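Local coordinates for NAD-dependent aldehyde dehydrogenase (Burkholderia multivorans, PDB 5UJU), which oxidises aldehydes to carboxylic acids with NAD+ as the electron acceptor, at the interface of chains A and B. Residues are numbered along the deposited sequence; one frame, centred on the assembly and turned at random. Chains: chain A/B, NAD-dependent aldehyde dehydrogenase.

The interface of chains A and B. Residues chain A 198, 200, 558, 560; chain B 525, 529-531.
A:Lys198 and A:Gln558 grip one carboxylate oxygen of B:Asp530 from opposite faces, each donor well out of the carboxylate plane, a worked example of how two neighbouring strands can read a loop of the partner subunit. The ammonium NZ of A:Lys198 meets OD1 of B:Asp530 on its syn side at 2.6 Å, a salt bridge and hydrogen bond in one. The amide NE2 of A:Gln558 takes the anti side of OD1 at 3.0 Å, in a nearly straight bond (162° at the hydrogen) close to its own amide plane. The same amide turns its OE1 to the backbone N of B:Phe531 at 2.9 Å, so both ends of the group are used and its flip is fixed. Bends at chi2 (-63°) and chi4 (73°) bring the lysine NZ round to the hydroxyl OG of B:Ser529 as well, 2.8 Å away. Beside it, the phenol OH of A:Tyr200 donates to the carbonyl O of B:Ser529 at 2.8 Å. CE2 of B:Phe531 lies beyond the CD1 side of the A:Tyr200 ring, raised off its plane and 3.8 Å from CD1, the rings nearly at right angles. Further out, NH1 of A:Arg560 stands 4.0 Å from OD2 of B:Asp530, a longer salt bridge that should add to the positive field round the carboxylate. The chain A residues project from strands 191-204 and 554-562, part of the arm reaching across to a loop of chain B; the two-fold of this probably biological dimer repeats the contact.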
loop_
_atom_site.group_PDB
_atom_site.type_symbol
_atom_site.label_atom_id
_atom_site.label_comp_id
_atom_site.label_asym_id
_atom_site.label_seq_id
_atom_site.Cartn_x
_atom_site.Cartn_y
_atom_site.Cartn_z
ATOM N N LYS A 198 11.468 -15.647 17.955
ATOM C CA LYS A 198 10.414 -14.868 17.342
ATOM C C LYS A 198 9.556 -15.802 16.506
ATOM O O LYS A 198 10.064 -16.738 15.885
ATOM C CB LYS A 198 10.987 -13.747 16.461
ATOM C CG LYS A 198 12.103 -12.917 17.095
ATOM C CD LYS A 198 11.602 -12.168 18.326
ATOM C CE LYS A 198 12.686 -11.280 18.946
ATOM N NZ LYS A 198 12.966 -10.063 18.136
ATOM N N TYR A 200 6.305 -15.529 13.582
ATOM C CA TYR A 200 5.591 -14.592 12.721
ATOM C C TYR A 200 4.412 -15.316 12.089
ATOM O O TYR A 200 4.593 -16.307 11.372
ATOM C CB TYR A 200 6.519 -14.003 11.652
ATOM C CG TYR A 200 7.765 -13.373 12.241
ATOM C CD1 TYR A 200 7.747 -12.072 12.721
ATOM C CD2 TYR A 200 8.953 -14.094 12.339
ATOM C CE1 TYR A 200 8.878 -11.495 13.279
ATOM C CE2 TYR A 200 10.097 -13.526 12.895
ATOM C CZ TYR A 200 10.049 -12.222 13.358
ATOM O OH TYR A 200 11.168 -11.645 13.906
ATOM N N GLN A 558 3.437 -10.902 15.295
ATOM C CA GLN A 558 4.556 -11.653 15.830
ATOM C C GLN A 558 4.384 -11.933 17.312
ATOM O O GLN A 558 3.568 -11.318 18.005
ATOM C CB GLN A 558 5.861 -10.908 15.620
ATOM C CG GLN A 558 6.009 -9.707 16.510
ATOM C CD GLN A 558 7.375 -9.076 16.358
ATOM O OE1 GLN A 558 7.747 -8.612 15.263
ATOM N NE2 GLN A 558 8.149 -9.083 17.440
ATOM N N ARG A 560 7.202 -13.127 20.714
ATOM C CA ARG A 560 8.564 -13.397 21.148
ATOM C C ARG A 560 8.547 -14.039 22.533
ATOM O O ARG A 560 7.688 -13.733 23.369
ATOM C CB ARG A 560 9.399 -12.113 21.174
ATOM C CG ARG A 560 8.853 -11.055 22.101
ATOM C CD ARG A 560 9.672 -9.761 21.972
ATOM N NE ARG A 560 9.053 -8.664 22.700
ATOM C CZ ARG A 560 9.590 -7.456 22.833
ATOM N NH1 ARG A 560 10.766 -7.174 22.282
ATOM N NH2 ARG A 560 8.946 -6.523 23.513
ATOM N N SER B 525 11.897 -2.781 21.229
ATOM C CA SER B 525 11.807 -3.498 19.963
ATOM C C SER B 525 13.114 -3.305 19.208
ATOM O O SER B 525 13.790 -2.283 19.359
ATOM C CB SER B 525 10.618 -3.030 19.113
ATOM O OG SER B 525 10.872 -1.765 18.528
ATOM N N SER B 529 13.993 -7.199 13.175
ATOM C CA SER B 529 13.400 -8.404 13.740
ATOM C C SER B 529 11.968 -8.129 14.182
ATOM O O SER B 529 11.053 -8.886 13.842
ATOM C CB SER B 529 14.241 -8.936 14.905
ATOM O OG SER B 529 13.704 -10.153 15.416
ATOM N N ASP B 530 11.759 -7.045 14.926
ATOM C CA ASP B 530 10.458 -6.705 15.485
ATOM C C ASP B 530 9.732 -5.698 14.595
ATOM O O ASP B 530 10.209 -4.578 14.401
ATOM C CB ASP B 530 10.617 -6.139 16.896
ATOM C CG ASP B 530 11.349 -7.109 17.840
ATOM O OD1 ASP B 530 11.068 -8.333 17.785
ATOM O OD2 ASP B 530 12.213 -6.652 18.620
ATOM N N PHE B 531 8.564 -6.083 14.098
ATOM C CA PHE B 531 7.667 -5.114 13.487
ATOM C C PHE B 531 7.109 -4.203 14.575
ATOM O O PHE B 531 6.571 -4.685 15.581
ATOM C CB PHE B 531 6.536 -5.824 12.751
ATOM C CG PHE B 531 7.003 -6.679 11.622
ATOM C CD1 PHE B 531 7.434 -6.102 10.431
ATOM C CD2 PHE B 531 6.990 -8.052 11.731
ATOM C CE1 PHE B 531 7.877 -6.895 9.375
ATOM C CE2 PHE B 531 7.413 -8.854 10.687
ATOM C CZ PHE B 531 7.861 -8.279 9.499
#